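Local coordinates for putative TetR-family transcriptional regulator (Syntrophomonas wolfei subsp. wolfei, PDB 3LWJ), which probably binds DNA through an N-terminal helix-turn-helix domain, as a regulator of transcription of the TetR family, at the interface of chains A and B. Residues are numbered along the deposited sequence; one frame, centred on the assembly and turned at random. Chains: chain A/B, Putative TetR-family transcriptional regulator.

Contact 1: the interface of chains A and B. Residues chain A 163, 166, 189; chain B 158-159, 162.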
loop_
_atom_site.group_PDB
_atom_site.type_symbol
_atom_site.label_atom_id
_atom_site.label_comp_id
_atom_site.label_asym_id
_atom_site.label_seq_id
_atom_site.Cartn_x
_atom_site.Cartn_y
_atom_site.Cartn_z
ATOM N N ILE A 163 3.898 -4.032 -3.565
ATOM C CA ILE A 163 5.215 -3.976 -2.923
ATOM C C ILE A 163 5.961 -2.711 -3.341
ATOM O O ILE A 163 6.742 -2.104 -2.566
ATOM C CB ILE A 163 6.055 -5.270 -3.142
ATOM C CG1 ILE A 163 7.254 -5.354 -2.188
ATOM C CG2 ILE A 163 6.558 -5.399 -4.557
ATOM C CD1 ILE A 163 6.989 -4.969 -0.781
ATOM N N PHE A 166 4.294 0.125 -1.329
ATOM C CA PHE A 166 4.609 0.025 0.110
ATOM C C PHE A 166 6.080 0.342 0.405
ATOM O O PHE A 166 6.374 1.054 1.338
ATOM C CB PHE A 166 4.311 -1.356 0.658
ATOM C CG PHE A 166 4.423 -1.453 2.183
ATOM C CD1 PHE A 166 3.896 -0.469 2.991
ATOM C CD2 PHE A 166 5.005 -2.547 2.779
ATOM C CE1 PHE A 166 3.947 -0.543 4.377
ATOM C CE2 PHE A 166 5.074 -2.642 4.173
ATOM C CZ PHE A 166 4.533 -1.625 4.973
ATOM N N PHE A 189 12.287 -9.693 -3.441
ATOM C CA PHE A 189 10.962 -10.294 -3.509
ATOM C C PHE A 189 10.624 -10.879 -4.903
ATOM O O PHE A 189 10.034 -12.002 -5.027
ATOM C CB PHE A 189 9.877 -9.270 -3.130
ATOM C CG PHE A 189 8.527 -9.634 -3.674
ATOM C CD1 PHE A 189 7.813 -10.667 -3.106
ATOM C CD2 PHE A 189 8.008 -9.010 -4.801
ATOM C CE1 PHE A 189 6.592 -11.047 -3.629
ATOM C CE2 PHE A 189 6.752 -9.358 -5.298
ATOM C CZ PHE A 189 6.056 -10.373 -4.728
ATOM N N HIS B 158 7.187 -8.158 3.903
ATOM C CA HIS B 158 6.709 -6.924 3.309
ATOM C C HIS B 158 5.758 -7.177 2.134
ATOM O O HIS B 158 4.729 -6.504 2.014
ATOM C CB HIS B 158 7.882 -6.035 2.859
ATOM C CG HIS B 158 8.536 -5.290 3.973
ATOM N ND1 HIS B 158 9.574 -5.810 4.715
ATOM C CD2 HIS B 158 8.316 -4.043 4.454
ATOM C CE1 HIS B 158 9.978 -4.910 5.595
ATOM N NE2 HIS B 158 9.222 -3.832 5.466
ATOM N N SER B 159 6.037 -8.179 1.295
ATOM C CA SER B 159 5.123 -8.457 0.188
ATOM C C SER B 159 3.772 -8.953 0.628
ATOM O O SER B 159 2.747 -8.587 0.012
ATOM C CB SER B 159 5.755 -9.421 -0.832
ATOM O OG SER B 159 5.782 -10.771 -0.407
ATOM N N ALA B 162 2.049 -5.915 2.110
ATOM C CA ALA B 162 1.703 -4.967 1.036
ATOM C C ALA B 162 0.460 -5.379 0.261
ATOM O O ALA B 162 -0.436 -4.549 -0.010
ATOM C CB ALA B 162 2.914 -4.738 0.086
#
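A:Phe166 and A:Ile163 lean on B:Ala162 and B:His158 where helix 153-173 of one subunit packs against the same helix of the other, while A:Phe189 of helix 179-195 reaches B:Ser159. TetR-family regulators typically dimerise through the last two helices of the ligand-binding domain, and this helical interface fits that pattern, although the structure alone does not prove the dimer in solution.

The aliphatic contacts centre on B:Ala162. The methyl carbon B:Ala162 CB sits 3.7 Å from CB of A:Phe166 and 3.9 Å from CA of A:Ile163, and the small residue probably lets the helix backbones come close. A:Ile163 offers the end of its longer branch: with CG1 anti to the backbone N (chi1 -165°), CD1 extends toward B:His158 and stops 3.9 Å from its CB, the two side chains crossing at about a right angle.

Aromatic rings flank this aliphatic centre. The ring of A:Phe166 presents CE2 to CD2 of the B:His158 imidazole at 3.5 Å, a carbon-to-carbon contact between crossed side chains. On the other flank, B:Ser159 CB lies above the plane of the A:Phe189 ring, by its CD1-CE1 rim and not over its centre, 3.3 Å from CD1. The hydroxyl OG, which chi1 of 76° places between the serine's backbone N and carbonyl carbon, stands farther out past that rim, 3.3 Å from CE1.

Contact 2: the interface of chains A and B. Residues chain A 158-159, 162-163, 165; chain B 162-163, 166.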
loop_
_atom_site.group_PDB
_atom_site.type_symbol
_atom_site.label_atom_id
_atom_site.label_comp_id
_atom_site.label_asym_id
_atom_site.label_seq_id
_atom_site.Cartn_x
_atom_site.Cartn_y
_atom_site.Cartn_z
ATOM N N HIS A 158 -1.132 -6.929 -9.173
ATOM C CA HIS A 158 -1.417 -6.264 -7.916
ATOM C C HIS A 158 -0.289 -6.450 -6.894
ATOM O O HIS A 158 0.087 -5.496 -6.206
ATOM C CB HIS A 158 -2.753 -6.746 -7.323
ATOM C CG HIS A 158 -3.952 -6.132 -7.963
ATOM N ND1 HIS A 158 -4.567 -6.668 -9.074
ATOM C CD2 HIS A 158 -4.673 -5.036 -7.625
ATOM C CE1 HIS A 158 -5.625 -5.939 -9.384
ATOM N NE2 HIS A 158 -5.705 -4.934 -8.528
ATOM N N SER A 159 0.312 -7.641 -6.821
ATOM C CA SER A 159 1.412 -7.827 -5.876
ATOM C C SER A 159 2.638 -7.020 -6.208
ATOM O O SER A 159 3.311 -6.510 -5.285
ATOM C CB SER A 159 1.764 -9.317 -5.713
ATOM O OG SER A 159 2.496 -9.857 -6.799
ATOM N N ALA A 162 1.704 -3.438 -5.377
ATOM C CA ALA A 162 1.605 -3.277 -3.916
ATOM C C ALA A 162 2.964 -3.152 -3.241
ATOM O O ALA A 162 3.174 -2.275 -2.373
ATOM C CB ALA A 162 0.762 -4.423 -3.286
ATOM N N ILE A 163 3.898 -4.032 -3.565
ATOM C CA ILE A 163 5.215 -3.976 -2.923
ATOM C C ILE A 163 5.961 -2.711 -3.341
ATOM O O ILE A 163 6.742 -2.104 -2.566
ATOM C CB ILE A 163 6.055 -5.270 -3.142
ATOM C CG1 ILE A 163 7.254 -5.354 -2.188
ATOM C CG2 ILE A 163 6.558 -5.399 -4.557
ATOM C CD1 ILE A 163 6.989 -4.969 -0.781
ATOM N N LYS A 165 4.487 0.145 -4.140
ATOM C CA LYS A 165 3.868 1.247 -3.425
ATOM C C LYS A 165 4.341 1.274 -1.964
ATOM O O LYS A 165 4.600 2.325 -1.381
ATOM C CB LYS A 165 2.347 1.038 -3.330
ATOM C CG LYS A 165 1.436 1.619 -4.313
ATOM C CD LYS A 165 -0.025 1.145 -3.975
ATOM C CE LYS A 165 -0.744 2.085 -2.999
ATOM N NZ LYS A 165 -1.231 3.378 -3.663
ATOM N N ALA B 162 2.049 -5.915 2.110
ATOM C CA ALA B 162 1.703 -4.967 1.036
ATOM C C ALA B 162 0.460 -5.379 0.261
ATOM O O ALA B 162 -0.436 -4.549 -0.010
ATOM C CB ALA B 162 2.914 -4.738 0.086
ATOM N N ILE B 163 0.382 -6.632 -0.161
ATOM C CA ILE B 163 -0.780 -7.075 -0.938
ATOM C C ILE B 163 -2.039 -7.063 -0.073
ATOM O O ILE B 163 -3.173 -6.790 -0.541
ATOM C CB ILE B 163 -0.552 -8.443 -1.648
ATOM C CG1 ILE B 163 -1.606 -8.721 -2.729
ATOM C CG2 ILE B 163 -0.539 -9.600 -0.683
ATOM C CD1 ILE B 163 -1.956 -7.573 -3.601
ATOM N N PHE B 166 -3.004 -3.339 0.206
ATOM C CA PHE B 166 -3.492 -2.809 -1.083
ATOM C C PHE B 166 -4.856 -3.392 -1.471
ATOM O O PHE B 166 -5.725 -2.670 -1.903
ATOM C CB PHE B 166 -2.525 -3.096 -2.213
ATOM C CG PHE B 166 -2.881 -2.390 -3.525
ATOM C CD1 PHE B 166 -3.279 -1.070 -3.529
ATOM C CD2 PHE B 166 -2.763 -3.041 -4.731
ATOM C CE1 PHE B 166 -3.573 -0.389 -4.703
ATOM C CE2 PHE B 166 -3.059 -2.377 -5.927
ATOM C CZ PHE B 166 -3.465 -1.036 -5.903
HETATM O O HOH W 1 0.740 -1.842 -0.623
#
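A:Ala162 and B:Ala162 face each other where the two copies of helix 153-173 cross, and their methyl carbons CB are 4.0 Å apart. This is the tightly packed part of the contact. CB of A:Ala162 comes to 3.5 Å from the backbone O of B:Ala162 and also touches CA of B:Ile163 and CB of B:Phe166. B:Ile163 rests its CD1 on the backbone of A:His158 and A:Ser159, 4.1 Å from CA of the serine.

B:Phe166 borders this core. Chi1 of -171° swings its ring away from its own backbone N and across chain A, repeating with the chains exchanged the contact between phenyl and imidazole. A:Lys165 covers the ring more loosely: its chain, bent at chi3 and chi4, crosses above the ring plane by the CD1-CE1 rim, with CD 3.9 Å from CE1; the contact is made by methylenes and not by the amine.

In contrast to the close alanine crossing, the looser side holds water 1, which bridges the subunits, lying 3.0 Å from the carbonyl O of A:Ala162 and 3.0 Å from that of B:Ala162. Small side chains at the crossing thus bring the helices together, and the shared water links their backbones, helping to join the two subunits.

Contact 3: the interface of chains A and B. Residues chain A 129, 132, 154, 158, 161; chain B 166, 170, 185.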
loop_
_atom_site.group_PDB
_atom_site.type_symbol
_atom_site.label_atom_id
_atom_site.label_comp_id
_atom_site.label_asym_id
_atom_site.label_seq_id
_atom_site.Cartn_x
_atom_site.Cartn_y
_atom_site.Cartn_z
ATOM N N ASP A 129 -4.482 1.606 -12.358
ATOM C CA ASP A 129 -5.119 0.692 -13.342
ATOM C C ASP A 129 -4.274 0.612 -14.600
ATOM O O ASP A 129 -4.142 -0.470 -15.223
ATOM C CB ASP A 129 -6.553 1.154 -13.716
ATOM C CG ASP A 129 -7.603 0.791 -12.664
ATOM O OD1 ASP A 129 -7.290 0.087 -11.655
ATOM O OD2 ASP A 129 -8.769 1.217 -12.849
ATOM N N LEU A 132 -1.256 -1.470 -13.722
ATOM C CA LEU A 132 -1.718 -2.848 -13.573
ATOM C C LEU A 132 -1.988 -3.560 -14.906
ATOM O O LEU A 132 -1.573 -4.730 -15.086
ATOM C CB LEU A 132 -2.962 -2.941 -12.671
ATOM C CG LEU A 132 -2.678 -2.672 -11.186
ATOM C CD1 LEU A 132 -4.003 -2.298 -10.445
ATOM C CD2 LEU A 132 -1.980 -3.866 -10.533
ATOM N N SER A 154 -3.970 -11.060 -12.629
ATOM C CA SER A 154 -4.283 -9.864 -11.859
ATOM C C SER A 154 -3.698 -9.863 -10.438
ATOM O O SER A 154 -3.139 -8.857 -10.027
ATOM C CB SER A 154 -5.788 -9.608 -11.813
ATOM O OG SER A 154 -6.034 -8.499 -10.987
ATOM N N HIS A 158 -1.132 -6.929 -9.173
ATOM C CA HIS A 158 -1.417 -6.264 -7.916
ATOM C C HIS A 158 -0.289 -6.450 -6.894
ATOM O O HIS A 158 0.087 -5.496 -6.206
ATOM C CB HIS A 158 -2.753 -6.746 -7.323
ATOM C CG HIS A 158 -3.952 -6.132 -7.963
ATOM N ND1 HIS A 158 -4.567 -6.668 -9.074
ATOM C CD2 HIS A 158 -4.673 -5.036 -7.625
ATOM C CE1 HIS A 158 -5.625 -5.939 -9.384
ATOM N NE2 HIS A 158 -5.705 -4.934 -8.528
ATOM N N LEU A 161 2.610 -4.085 -7.968
ATOM C CA LEU A 161 2.245 -2.731 -7.634
ATOM C C LEU A 161 2.273 -2.505 -6.137
ATOM O O LEU A 161 2.831 -1.515 -5.680
ATOM C CB LEU A 161 0.876 -2.330 -8.198
ATOM C CG LEU A 161 0.526 -0.828 -8.041
ATOM C CD1 LEU A 161 1.660 0.062 -8.491
ATOM C CD2 LEU A 161 -0.746 -0.473 -8.797
ATOM N N PHE B 166 -3.004 -3.339 0.206
ATOM C CA PHE B 166 -3.492 -2.809 -1.083
ATOM C C PHE B 166 -4.856 -3.392 -1.471
ATOM O O PHE B 166 -5.725 -2.670 -1.903
ATOM C CB PHE B 166 -2.525 -3.096 -2.213
ATOM C CG PHE B 166 -2.881 -2.390 -3.525
ATOM C CD1 PHE B 166 -3.279 -1.070 -3.529
ATOM C CD2 PHE B 166 -2.763 -3.041 -4.731
ATOM C CE1 PHE B 166 -3.573 -0.389 -4.703
ATOM C CE2 PHE B 166 -3.059 -2.377 -5.927
ATOM C CZ PHE B 166 -3.465 -1.036 -5.903
ATOM N N LYS B 170 -8.576 -1.442 -1.765
ATOM C CA LYS B 170 -9.452 -1.521 -2.940
ATOM C C LYS B 170 -10.855 -2.027 -2.616
ATOM O O LYS B 170 -11.826 -1.676 -3.317
ATOM C CB LYS B 170 -8.834 -2.372 -4.053
ATOM C CG LYS B 170 -7.574 -1.765 -4.659
ATOM C CD LYS B 170 -7.078 -2.473 -5.992
ATOM C CE LYS B 170 -8.072 -2.438 -7.165
ATOM N NZ LYS B 170 -7.423 -2.395 -8.525
HETATM N N MSE B 185 -7.967 -12.864 -4.619
HETATM C CA MSE B 185 -6.724 -12.275 -5.121
HETATM C C MSE B 185 -5.572 -12.612 -4.206
HETATM O O MSE B 185 -4.492 -13.004 -4.658
HETATM C CB MSE B 185 -6.869 -10.750 -5.185
HETATM C CG MSE B 185 -5.588 -9.987 -5.585
HETATM SE SE MSE B 185 -5.910 -8.100 -5.507
HETATM C CE MSE B 185 -7.126 -8.035 -6.991
HETATM O O HOH W 2 -6.371 -0.098 -8.944
HETATM O O HOH W 3 -9.090 -1.669 -10.348
#
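A:His158 sets one face of its imidazole under the methyl of B:Met185, a selenomethionine, and turns its NE2 edge toward B:Lys170 of the same partner chain. From CB, 3.9 Å from the selenium of B:Met185, the side chain turns so that CG stands anti to its own carbonyl carbon (chi1 -78°) and lies 3.7 Å from the same selenium. ND1 points back within its own subunit and donates a hydrogen bond to the carbonyl O of A:Ser154 at 2.8 Å; the oxygen lies in the ring plane, whereas the donor stands above the carbonyl plane. On the other branch, CD2 meets CD of B:Lys170 at 3.9 Å. CE1 is 3.5 Å from the methyl CE of B:Met185, which covers the centre of one ring face in a CH-pi contact, while A:Leu132 CD2 covers the opposite face. At the tip, NE2 accepts an in-plane hydrogen bond from B:Lys170 NZ at 3.1 Å.

That bond and the one from ND1 would hold the ring's rotation and suggest a tautomer with the proton on ND1. B:Lys170 NZ also forms a long salt bridge with A:Asp129 OD1 (4.0 Å), and waters 2 and 3 bridge the two groups. Nearby, A:Leu161 CD2 packs against CZ of B:Phe166. The site adds a directional polar tie to the largely apolar packing of these helices, probably stabilising the dimer.

Contact 1 and contact 2 are neighbours, their C-alpha centres about 6 Å apart, and share A:Ile163 and B:Ala162. Contact 3 lies about 7 Å from contact 2, with A:His158 and B:Phe166 in common, and about 12 Å from contact 1. Helix 153-173 of both chains runs through all three. Helix 179-195 supplies further residues to contacts 1 and 3, from opposite subunits, and helix 118-144 joins at contact 3. Two-fold symmetry repeats each contact with the chains exchanged, so the patches form one continuous helical interface, consistent with the dimer through which TetR-family regulators usually act.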